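Local coordinates for protein catalase-3 (PDB 4AJ9) that breaks down hydrogen peroxide into molecular oxygen and water with the help of heme, and so probably protects the cell from peroxide damage, at residues L532-L537 with F585-V590; T539-S544 with A594-S599; Q575-A580 with A610-Q615; A579-A584 with Y621-P626; K625-V630 with A647-G652. All blocks are in the same frame, centred on the assembly; numbering follows the deposited sequence. Where two conformers were deposited one is given.

Interaction 1. Residues L532-L537 with F585-V590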
# COMPACT_ATOMS: atom_id res chain seq x y z
N LEU C 532 28.93 -3.01 33.90
CA LEU C 532 28.66 -1.68 34.44
C LEU C 532 29.83 -0.73 34.10
O LEU C 532 30.96 -1.17 33.88
CB LEU C 532 28.36 -1.71 35.93
CG LEU C 532 27.09 -2.48 36.31
CD1 LEU C 532 26.72 -2.22 37.76
CD2 LEU C 532 25.93 -2.15 35.39
N ARG C 533 29.54 0.56 34.07
CA ARG C 533 30.41 1.53 33.43
C ARG C 533 31.04 2.48 34.44
O ARG C 533 30.35 3.04 35.29
CB ARG C 533 29.62 2.31 32.37
CG ARG C 533 29.15 1.44 31.21
CD ARG C 533 27.88 1.99 30.54
NE ARG C 533 27.41 1.14 29.44
CZ ARG C 533 27.78 1.28 28.17
NH1 ARG C 533 28.61 2.25 27.81
NH2 ARG C 533 27.30 0.45 27.24
N VAL C 534 32.34 2.68 34.32
CA VAL C 534 33.05 3.59 35.20
C VAL C 534 33.68 4.70 34.38
O VAL C 534 34.43 4.44 33.45
CB VAL C 534 34.13 2.85 36.00
CG1 VAL C 534 34.81 3.80 36.98
CG2 VAL C 534 33.51 1.67 36.74
N GLY C 535 33.34 5.95 34.70
CA GLY C 535 33.99 7.08 34.09
C GLY C 535 35.14 7.52 34.98
O GLY C 535 34.94 7.92 36.12
N VAL C 536 36.36 7.43 34.46
CA VAL C 536 37.52 7.91 35.20
C VAL C 536 37.89 9.30 34.71
O VAL C 536 38.31 9.47 33.56
CB VAL C 536 38.70 6.97 35.02
CG1 VAL C 536 39.91 7.50 35.79
CG2 VAL C 536 38.34 5.57 35.47
N LEU C 537 37.71 10.30 35.57
CA LEU C 537 38.04 11.68 35.25
C LEU C 537 39.53 11.95 35.45
O LEU C 537 40.03 11.91 36.57
CB LEU C 537 37.23 12.63 36.14
CG LEU C 537 35.74 12.30 36.22
CD1 LEU C 537 34.94 13.44 36.86
CD2 LEU C 537 35.22 12.00 34.82
N PHE C 585 27.62 6.77 32.84
CA PHE C 585 28.37 5.91 33.74
C PHE C 585 27.56 5.50 34.96
O PHE C 585 26.63 6.18 35.37
CB PHE C 585 29.66 6.60 34.19
CG PHE C 585 30.43 7.21 33.05
CD1 PHE C 585 31.00 6.40 32.09
CD2 PHE C 585 30.56 8.58 32.94
CE1 PHE C 585 31.71 6.94 31.04
CE2 PHE C 585 31.26 9.13 31.89
CZ PHE C 585 31.82 8.31 30.94
N ASP C 586 27.94 4.37 35.53
CA ASP C 586 27.31 3.88 36.74
C ASP C 586 28.12 4.29 37.96
O ASP C 586 27.62 4.28 39.09
CB ASP C 586 27.14 2.36 36.66
CG ASP C 586 26.30 1.95 35.47
OD1 ASP C 586 25.11 2.30 35.46
OD2 ASP C 586 26.83 1.26 34.55
N ALA C 587 29.37 4.68 37.73
CA ALA C 587 30.24 5.19 38.80
C ALA C 587 31.21 6.23 38.22
O ALA C 587 31.58 6.16 37.06
CB ALA C 587 31.01 4.03 39.46
N VAL C 588 31.61 7.20 39.04
CA VAL C 588 32.52 8.25 38.59
C VAL C 588 33.73 8.34 39.53
O VAL C 588 33.57 8.53 40.73
CB VAL C 588 31.83 9.61 38.49
CG1 VAL C 588 32.83 10.69 38.09
CG2 VAL C 588 30.69 9.54 37.49
N VAL C 589 34.93 8.20 38.98
CA VAL C 589 36.13 8.23 39.80
C VAL C 589 37.15 9.24 39.29
O VAL C 589 37.54 9.21 38.13
CB VAL C 589 36.78 6.84 39.91
CG1 VAL C 589 35.89 5.90 40.70
CG2 VAL C 589 37.07 6.28 38.53
N VAL C 590 37.57 10.15 40.17
CA VAL C 590 38.57 11.14 39.81
C VAL C 590 39.95 10.52 40.03
O VAL C 590 40.26 10.05 41.12
CB VAL C 590 38.41 12.42 40.62
CG1 VAL C 590 39.24 13.54 40.01
CG2 VAL C 590 36.95 12.82 40.65
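The ring of Phe585 lies with one face over the backbone of Gly535, whose CA stands 3.6 Å from the ring centroid in a CH-pi contact only 9° off the ring normal. A side chain on Gly535 would run into the ring; Phe585 CG, anti to the carbonyl carbon (chi1 -48°), starts the ring off toward Gly535. An alanine in place of Phe585 would probably leave Gly535 without this cover and open a gap above its strand. Next along the chain, Asp586 turns OD2 back to Arg533 N at 2.8 Å and accepts with its anti lone pair, while OD1 is held by a salt bridge to Arg201. Arg533 O takes two donors, Asp586 N at 2.8 Å and Ala587 N at 3.1 Å. From there strands 533-537 and 587-590 run parallel in regular register, with Val589 N to Gly535 O the straightest bond at 173°. On the face shared with helix 612-622, Leu537 CD1 meets Val588 CG1 at 3.7 Å. These are neighbouring strands within the parallel sheet of the class I glutamine amidotransferase-like C-terminal domain. Apolar strand faces thus carry most of the contact, and at its N-terminal end the buried Asp586 carboxylate is satisfied by Arg533 N and Arg201, which probably offsets its charge.

Interaction 2. Residues T539-S544 with A594-S599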
# COMPACT_ATOMS: atom_id res chain seq x y z
N THR C 539 43.37 13.87 33.40
CA THR C 539 43.88 15.08 32.78
C THR C 539 45.12 14.76 31.96
O THR C 539 45.82 13.79 32.26
CB THR C 539 44.19 16.18 33.83
OG1 THR C 539 44.76 17.32 33.18
CG2 THR C 539 45.15 15.66 34.90
N THR C 540 45.38 15.55 30.91
CA THR C 540 46.54 15.31 30.06
C THR C 540 47.83 15.83 30.69
O THR C 540 48.93 15.47 30.27
CB THR C 540 46.36 15.92 28.64
OG1 THR C 540 46.13 17.33 28.74
CG2 THR C 540 45.18 15.27 27.94
N LYS C 541 47.68 16.67 31.72
CA LYS C 541 48.83 17.26 32.40
C LYS C 541 49.29 16.38 33.55
O LYS C 541 48.47 15.78 34.24
CB LYS C 541 48.46 18.64 32.94
CG LYS C 541 47.71 19.53 31.97
CD LYS C 541 48.42 19.68 30.64
CE LYS C 541 48.00 20.97 29.95
NZ LYS C 541 46.67 21.44 30.43
N GLY C 542 50.60 16.32 33.76
CA GLY C 542 51.15 15.57 34.88
C GLY C 542 51.10 14.07 34.66
O GLY C 542 51.02 13.61 33.52
N GLY C 543 51.13 13.31 35.75
CA GLY C 543 51.17 11.86 35.65
C GLY C 543 49.82 11.18 35.78
O GLY C 543 49.75 9.95 35.80
N SER C 544 48.76 11.98 35.85
CA SER C 544 47.41 11.46 36.05
C SER C 544 47.01 10.36 35.06
O SER C 544 46.45 9.33 35.44
CB SER C 544 46.39 12.60 36.01
OG SER C 544 45.09 12.14 36.37
N ALA C 594 43.84 14.81 38.77
CA ALA C 594 42.78 15.43 37.99
C ALA C 594 42.08 16.54 38.76
O ALA C 594 41.28 17.28 38.19
CB ALA C 594 41.78 14.38 37.53
N GLU C 595 42.37 16.67 40.05
CA GLU C 595 41.79 17.75 40.84
C GLU C 595 42.07 19.11 40.20
O GLU C 595 41.34 20.08 40.41
CB GLU C 595 42.30 17.71 42.29
CG GLU C 595 43.80 17.94 42.45
CD GLU C 595 44.60 16.66 42.45
OE1 GLU C 595 44.10 15.62 41.97
OE2 GLU C 595 45.75 16.69 42.95
N ARG C 596 43.12 19.16 39.38
CA ARG C 596 43.48 20.41 38.70
C ARG C 596 42.43 20.95 37.72
O ARG C 596 42.49 22.11 37.32
CB ARG C 596 44.84 20.27 38.00
CG ARG C 596 44.90 19.17 36.95
CD ARG C 596 46.16 19.33 36.11
NE ARG C 596 46.27 20.69 35.60
CZ ARG C 596 45.83 21.09 34.41
NH1 ARG C 596 45.26 20.21 33.59
NH2 ARG C 596 45.96 22.35 34.04
N VAL C 597 41.48 20.11 37.31
CA VAL C 597 40.46 20.58 36.37
C VAL C 597 39.16 20.91 37.07
O VAL C 597 38.16 21.25 36.44
CB VAL C 597 40.22 19.58 35.20
CG1 VAL C 597 41.53 19.31 34.47
CG2 VAL C 597 39.59 18.29 35.69
N PHE C 598 39.18 20.83 38.40
CA PHE C 598 38.01 21.18 39.21
C PHE C 598 38.07 22.60 39.77
O PHE C 598 37.08 23.09 40.31
CB PHE C 598 37.82 20.16 40.33
CG PHE C 598 37.44 18.80 39.84
CD1 PHE C 598 38.38 17.99 39.24
CD2 PHE C 598 36.14 18.35 39.94
CE1 PHE C 598 38.04 16.73 38.75
CE2 PHE C 598 35.79 17.10 39.46
CZ PHE C 598 36.74 16.30 38.87
N SER C 599 39.21 23.26 39.62
CA SER C 599 39.33 24.66 40.03
C SER C 599 40.53 25.33 39.36
O SER C 599 41.43 24.66 38.86
CB SER C 599 39.46 24.79 41.54
OG SER C 599 40.76 24.39 41.96
O HOH W 1 45.10 23.65 31.73
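Arg596 and Lys541 cross at about a right angle, the aliphatic part of the lysine lying over one face of the guanidinium. Lys541 CG is 3.0 Å from Arg596 NH1, a tight approach displaced toward the rim of the flat group. Thr539 comes instead at the edge: its OG1 lies nearly in the guanidinium plane and accepts from Arg596 NH1 at 3.0 Å, with an angle of 145° at the hydrogen. The same OG1, anti to the backbone N (chi1 177°), is also hydrogen-bonded to Glu567, while Thr539 CG2 lies 3.9 Å from Ala594 CA. The two cationic ends are close, Lys541 NZ being 3.7 Å from Arg596 NH1. A water, also at the guanidinium edge, accepts from Arg596 NH2 at 2.8 Å and weakly from Lys541 NZ. Any repulsion between them would probably be eased by this water and by Glu567, whose ion pair with Arg596 is long and weak. In the C-terminal domain the contact joins two loops that follow strands of the parallel sheet. Residues 539-544 lead from strand 533-537 into helix 544-557, with Gly543 at the N-cap position; the 3-10 turn 594-597 follows strand 587-590, and Val597 packs on Pro613 of helix 612-622.

Interaction 3. Residues Q575-A580 with A610-Q615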
# COMPACT_ATOMS: atom_id res chain seq x y z
N GLN C 575 37.62 9.33 25.91
CA GLN C 575 36.61 10.35 25.65
C GLN C 575 37.08 11.70 26.18
O GLN C 575 37.75 11.76 27.21
CB GLN C 575 35.29 9.96 26.33
CG GLN C 575 34.05 10.66 25.82
CD GLN C 575 32.78 10.16 26.50
OE1 GLN C 575 32.74 10.02 27.73
NE2 GLN C 575 31.74 9.89 25.72
N THR C 576 36.74 12.78 25.49
CA THR C 576 37.06 14.13 25.95
C THR C 576 36.01 14.60 26.93
O THR C 576 34.88 14.11 26.93
CB THR C 576 37.07 15.15 24.79
OG1 THR C 576 35.76 15.21 24.21
CG2 THR C 576 38.09 14.75 23.73
N TYR C 577 36.37 15.57 27.76
CA TYR C 577 35.41 16.17 28.68
C TYR C 577 34.22 16.73 27.92
O TYR C 577 33.09 16.67 28.41
CB TYR C 577 36.05 17.24 29.55
CG TYR C 577 36.74 16.65 30.75
CD1 TYR C 577 36.00 16.06 31.77
CD2 TYR C 577 38.13 16.64 30.85
CE1 TYR C 577 36.62 15.50 32.87
CE2 TYR C 577 38.76 16.09 31.96
CZ TYR C 577 38.00 15.52 32.96
OH TYR C 577 38.63 14.95 34.06
N SER C 578 34.48 17.27 26.73
CA SER C 578 33.44 17.87 25.91
C SER C 578 32.36 16.85 25.58
O SER C 578 31.16 17.14 25.66
CB SER C 578 34.04 18.44 24.61
OG SER C 578 33.05 19.05 23.79
N ALA C 579 32.79 15.63 25.26
CA ALA C 579 31.88 14.57 24.85
C ALA C 579 31.29 13.79 26.03
O ALA C 579 30.40 12.95 25.83
CB ALA C 579 32.60 13.62 23.90
N ALA C 580 31.77 14.05 27.24
CA ALA C 580 31.40 13.22 28.39
C ALA C 580 30.23 13.78 29.21
O ALA C 580 30.01 14.99 29.29
CB ALA C 580 32.59 12.99 29.30
N ALA C 610 32.55 25.29 30.36
CA ALA C 610 32.89 25.71 31.72
C ALA C 610 32.28 24.78 32.77
O ALA C 610 31.11 24.45 32.69
CB ALA C 610 32.43 27.15 31.94
N GLY C 611 33.08 24.34 33.72
CA GLY C 611 32.58 23.53 34.82
C GLY C 611 32.34 22.05 34.55
O GLY C 611 31.89 21.32 35.44
N ARG C 612 32.66 21.59 33.34
CA ARG C 612 32.29 20.22 32.93
C ARG C 612 32.79 19.10 33.86
O ARG C 612 32.01 18.24 34.26
CB ARG C 612 32.69 19.96 31.47
CG ARG C 612 32.50 18.53 30.98
CD ARG C 612 31.04 18.03 31.08
NE ARG C 612 30.07 18.90 30.41
CZ ARG C 612 29.83 18.90 29.10
NH1 ARG C 612 30.52 18.10 28.29
NH2 ARG C 612 28.91 19.72 28.59
N PRO C 613 34.09 19.10 34.21
CA PRO C 613 34.55 18.08 35.17
C PRO C 613 33.74 18.13 36.46
O PRO C 613 33.25 17.10 36.92
CB PRO C 613 36.01 18.45 35.41
CG PRO C 613 36.43 19.16 34.13
CD PRO C 613 35.20 19.95 33.74
N SER C 614 33.57 19.33 37.02
CA SER C 614 32.76 19.50 38.23
C SER C 614 31.32 19.06 38.05
O SER C 614 30.71 18.50 38.97
CB SER C 614 32.77 20.96 38.69
OG SER C 614 34.08 21.39 39.01
N GLN C 615 30.74 19.32 36.88
CA GLN C 615 29.33 19.00 36.66
C GLN C 615 29.15 17.48 36.65
O GLN C 615 28.17 16.97 37.19
CB GLN C 615 28.82 19.60 35.35
CG GLN C 615 27.31 19.52 35.18
CD GLN C 615 26.57 20.31 36.24
OE1 GLN C 615 26.74 21.52 36.36
NE2 GLN C 615 25.72 19.62 37.01
O HOH W 2 28.39 19.25 25.73
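The backbone of Tyr577 and Ser578 takes helical angles directly after strand 575-576 and faces the first turn of helix 612-622, the CA atoms of Tyr577 and Arg612 being 6.6 Å apart. The turn is supported by an ST motif, in which Thr576 OG1 accepts from Ala579 N, and it lies at the edge of the parallel sheet of the class I glutamine amidotransferase-like domain. Arg612 bends at chi2 (59°) and chi3 (55°), curling its chain toward the turn. Its NH1 then grips two carbonyls, Tyr577 O at 2.9 Å and Ser578 O at 2.9 Å. Ser578 O lies in the guanidinium plane, yet NH1 stands above the plane of that carbonyl, whereas at Tyr577 O the donor is only slightly tilted. A leucine in place of Arg612 would probably leave Ser578 O without this donor and the turn freer to move, although Tyr577 O would still receive Ala580 N. Beside this polar grip, Pro613 CG sits over one face of the Tyr577 ring in a CH-pi contact, 4.0 Å from the centroid, and the phenol OH bonds to Ser538 O. Glu242 of the second subunit packs on Arg612, so the contact borders a subunit interface. At the guanidinium edge a water accepts from Arg612 NH2 at 2.9 Å and reaches Ser578 O only weakly.

Interaction 4. Residues A579-A584 with Y621-P626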
# COMPACT_ATOMS: atom_id res chain seq x y z
N ALA C 579 32.79 15.63 25.26
CA ALA C 579 31.88 14.57 24.85
C ALA C 579 31.29 13.79 26.03
O ALA C 579 30.40 12.95 25.83
CB ALA C 579 32.60 13.62 23.90
N ALA C 580 31.77 14.05 27.24
CA ALA C 580 31.40 13.22 28.39
C ALA C 580 30.23 13.78 29.21
O ALA C 580 30.01 14.99 29.29
CB ALA C 580 32.59 12.99 29.30
N ASP C 581 29.50 12.86 29.83
CA ASP C 581 28.43 13.24 30.74
C ASP C 581 28.27 12.15 31.80
O ASP C 581 28.53 10.98 31.54
CB ASP C 581 27.12 13.46 29.99
CG ASP C 581 26.05 14.09 30.86
OD1 ASP C 581 26.04 15.34 30.98
OD2 ASP C 581 25.24 13.33 31.42
N ALA C 582 27.85 12.53 33.00
CA ALA C 582 27.72 11.55 34.08
C ALA C 582 26.68 10.47 33.76
O ALA C 582 26.78 9.35 34.26
CB ALA C 582 27.37 12.24 35.38
N THR C 583 25.68 10.82 32.94
CA THR C 583 24.60 9.90 32.60
C THR C 583 25.11 8.62 31.93
O THR C 583 24.40 7.61 31.89
CB THR C 583 23.54 10.54 31.66
OG1 THR C 583 24.19 11.09 30.50
CG2 THR C 583 22.75 11.63 32.38
N ALA C 584 26.33 8.67 31.40
CA ALA C 584 26.89 7.54 30.66
C ALA C 584 27.47 6.45 31.56
O ALA C 584 27.77 5.35 31.10
CB ALA C 584 27.96 8.01 29.70
N TYR C 621 27.24 12.33 41.85
CA TYR C 621 26.89 12.33 43.27
C TYR C 621 25.39 12.51 43.50
O TYR C 621 24.79 11.74 44.24
CB TYR C 621 27.67 13.37 44.05
CG TYR C 621 27.23 13.45 45.49
CD1 TYR C 621 27.76 12.60 46.46
CD2 TYR C 621 26.28 14.37 45.89
CE1 TYR C 621 27.35 12.67 47.79
CE2 TYR C 621 25.86 14.45 47.20
CZ TYR C 621 26.40 13.60 48.15
OH TYR C 621 25.95 13.71 49.45
N ARG C 622 24.80 13.53 42.88
CA ARG C 622 23.39 13.82 43.13
C ARG C 622 22.44 12.73 42.64
O ARG C 622 21.34 12.58 43.16
CB ARG C 622 22.99 15.15 42.50
CG ARG C 622 22.60 16.18 43.53
CD ARG C 622 23.74 17.09 43.88
NE ARG C 622 23.75 18.26 43.01
CZ ARG C 622 23.85 19.52 43.43
NH1 ARG C 622 23.95 19.81 44.72
NH2 ARG C 622 23.85 20.49 42.53
N TRP C 623 22.85 11.99 41.62
CA TRP C 623 22.04 10.93 41.05
C TRP C 623 22.26 9.60 41.77
O TRP C 623 21.79 8.54 41.33
CB TRP C 623 22.35 10.80 39.56
CG TRP C 623 21.96 12.05 38.81
CD1 TRP C 623 21.09 13.02 39.23
CD2 TRP C 623 22.41 12.45 37.51
NE1 TRP C 623 20.98 14.00 38.27
CE2 TRP C 623 21.78 13.67 37.21
CE3 TRP C 623 23.29 11.88 36.58
CZ2 TRP C 623 22.00 14.35 36.00
CZ3 TRP C 623 23.52 12.56 35.39
CH2 TRP C 623 22.87 13.77 35.11
N GLY C 624 22.98 9.65 42.89
CA GLY C 624 23.16 8.50 43.77
C GLY C 624 24.19 7.46 43.37
O GLY C 624 24.20 6.36 43.92
N LYS C 625 25.07 7.80 42.43
CA LYS C 625 26.09 6.86 41.97
C LYS C 625 27.24 6.73 42.97
O LYS C 625 27.53 7.68 43.72
CB LYS C 625 26.68 7.31 40.62
CG LYS C 625 25.67 7.52 39.52
CD LYS C 625 26.34 7.96 38.21
CE LYS C 625 25.31 8.37 37.17
NZ LYS C 625 24.42 7.21 36.84
N PRO C 626 27.90 5.57 42.99
CA PRO C 626 29.20 5.48 43.67
C PRO C 626 30.13 6.50 43.04
O PRO C 626 30.30 6.48 41.82
CB PRO C 626 29.69 4.08 43.32
CG PRO C 626 28.50 3.33 42.86
CD PRO C 626 27.51 4.31 42.33
O HOH W 3 23.17 6.34 34.05
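Thr583 and Trp623 make the tightest of the apolar contacts, with the threonine methyl CG2 pressed against the six-membered end of the indole, 3.2 Å from CZ3 and slightly farther from CH2. The methyl approaches obliquely. Thr583 N, by contrast, lies in the indole plane at its edge. Ala582 CB meets Trp623 CZ3 at 3.9 Å. The Trp623 side chain also packs on Glu242 and Glu243 of helix 241-250, where Leu247 in turn touches Thr583.

An Asx turn and a helix-ending motif flank the contact. Asp581 forms the Asx turn: OD2 accepts from Thr583 N at 3.0 Å and from Thr583 OG1 at 2.6 Å, the donors coming from opposite faces of the carboxylate plane. This double grip fixes the rotation of Thr583, whose OG1 sits between the backbone N and the carbonyl carbon (chi1 54°), and so directs CG2 at the indole. On the other segment a Schellman motif ends helix 612-622 of the C-terminal domain: Gly624, at positive phi, is the C-prime residue, with Gly624 N bonded to Tyr621 O and Lys625 N to Gly620 O.

Polar links between the segments are indirect. Lys625 lays CE 3.4 Å from Ala582 O. A water donates to Thr583 O at 2.8 Å and accepts from Lys625 NZ at 3.2 Å. The ammonium also has a salt bridge to Glu243 of helix 241-250 and a hydrogen bond to Phe585 O.

Interaction 5. Residues K625-V630 with A647-G652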
# COMPACT_ATOMS: atom_id res chain seq x y z
N LYS C 625 25.07 7.80 42.43
CA LYS C 625 26.09 6.86 41.97
C LYS C 625 27.24 6.73 42.97
O LYS C 625 27.53 7.68 43.72
CB LYS C 625 26.68 7.31 40.62
CG LYS C 625 25.67 7.52 39.52
CD LYS C 625 26.34 7.96 38.21
CE LYS C 625 25.31 8.37 37.17
NZ LYS C 625 24.42 7.21 36.84
N PRO C 626 27.90 5.57 42.99
CA PRO C 626 29.20 5.48 43.67
C PRO C 626 30.13 6.50 43.04
O PRO C 626 30.30 6.48 41.82
CB PRO C 626 29.69 4.08 43.32
CG PRO C 626 28.50 3.33 42.86
CD PRO C 626 27.51 4.31 42.33
N VAL C 627 30.71 7.39 43.84
CA VAL C 627 31.73 8.31 43.34
C VAL C 627 33.00 8.17 44.17
O VAL C 627 32.97 7.73 45.33
CB VAL C 627 31.25 9.77 43.32
CG1 VAL C 627 29.99 9.90 42.44
CG2 VAL C 627 30.97 10.28 44.74
N ALA C 628 34.14 8.52 43.58
CA ALA C 628 35.41 8.29 44.26
C ALA C 628 36.53 9.19 43.76
O ALA C 628 36.39 9.88 42.76
CB ALA C 628 35.81 6.83 44.13
N ALA C 629 37.64 9.17 44.47
CA ALA C 629 38.80 9.97 44.11
C ALA C 629 40.05 9.34 44.70
O ALA C 629 40.08 8.99 45.88
CB ALA C 629 38.61 11.40 44.61
N VAL C 630 41.07 9.18 43.87
CA VAL C 630 42.33 8.58 44.31
C VAL C 630 43.32 9.63 44.82
O VAL C 630 43.53 10.66 44.18
CB VAL C 630 43.00 7.77 43.19
CG1 VAL C 630 44.20 7.01 43.73
CG2 VAL C 630 42.01 6.81 42.57
N ALA C 647 28.31 7.44 52.55
CA ALA C 647 27.99 6.19 51.90
C ALA C 647 28.09 6.40 50.39
O ALA C 647 27.58 7.39 49.87
CB ALA C 647 26.60 5.73 52.29
N GLY C 648 28.76 5.49 49.69
CA GLY C 648 28.88 5.57 48.25
C GLY C 648 29.95 6.54 47.80
O GLY C 648 30.05 6.85 46.61
N VAL C 649 30.73 7.05 48.75
CA VAL C 649 31.84 7.94 48.42
C VAL C 649 33.13 7.27 48.87
O VAL C 649 33.25 6.86 50.02
CB VAL C 649 31.71 9.32 49.09
CG1 VAL C 649 32.93 10.18 48.77
CG2 VAL C 649 30.42 10.01 48.64
N TYR C 650 34.10 7.15 47.96
CA TYR C 650 35.32 6.43 48.27
C TYR C 650 36.54 7.29 48.01
O TYR C 650 36.72 7.83 46.92
CB TYR C 650 35.38 5.14 47.46
CG TYR C 650 34.10 4.36 47.56
CD1 TYR C 650 33.87 3.51 48.64
CD2 TYR C 650 33.11 4.51 46.61
CE1 TYR C 650 32.68 2.81 48.74
CE2 TYR C 650 31.93 3.83 46.71
CZ TYR C 650 31.71 2.98 47.77
OH TYR C 650 30.52 2.29 47.85
N ALA C 651 37.39 7.41 49.02
CA ALA C 651 38.61 8.19 48.89
C ALA C 651 39.73 7.42 49.54
O ALA C 651 39.54 6.77 50.56
CB ALA C 651 38.43 9.55 49.56
N GLY C 652 40.91 7.47 48.93
CA GLY C 652 42.06 6.76 49.44
C GLY C 652 42.99 6.37 48.31
O GLY C 652 42.99 7.01 47.25
O HOH W 4 41.34 10.42 48.14
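Tyr650 CG is anti to the carbonyl carbon (chi1 -49°), and from there the ring reaches back toward Pro626, whose CB lies near the ring plane, 4.1 Å from Tyr650 CE2. Ala628 CB is also at the ring edge, 3.8 Å from Tyr650 CB. The contact closes a beta-alpha-beta crossover, in which strand 627-630, helix 634-639 and strand 649-652 follow one another and the two strands pair in parallel, 7° apart. On the face toward helix 634-639, Val627 places CG2 between its backbone N and carbonyl carbon, where it meets Val649 CG2 at 3.9 Å; Leu637 of the helix covers both valines. The other face, bearing Ala628 and Tyr650, packs on Val661 of helix 654-667. Three firm backbone bonds join the strands: Val627 N to Gly648 O, Tyr650 N to Val627 O and Ala629 N to Tyr650 O, each 2.9 Å. Gly648, at positive phi just before its strand, supplies the first acceptor. The pairing opens toward its end, where the CA atoms of Val630 and Gly652 are 5.4 Å apart and Gly652 N reaches Ala629 O only weakly. There a water donates to Ala629 O at 3.0 Å and accepts, again weakly, from Gly652 N.

Overall arrangement
Along the C-terminal domain, interaction 1 closes the first long loop, pairing strand 533-537 with strand 587-590 inside the parallel sheet. Interaction 2 crosses it, joining the loops that follow those two strands. Interaction 3 begins within these spans and ends beyond them, so it crosses both, tying the turn after strand 575-576 to the start of helix 612-622. Interaction 4 starts from the same stretch, sharing Ala579 and Ala580, and reaches the end of that helix; both come within reach of the second subunit. Interaction 5 opens on Lys625 and Pro626, where interaction 4 ends, and adds strand 649-652 beside 627-630, which itself pairs with strand 587-590 of interaction 1.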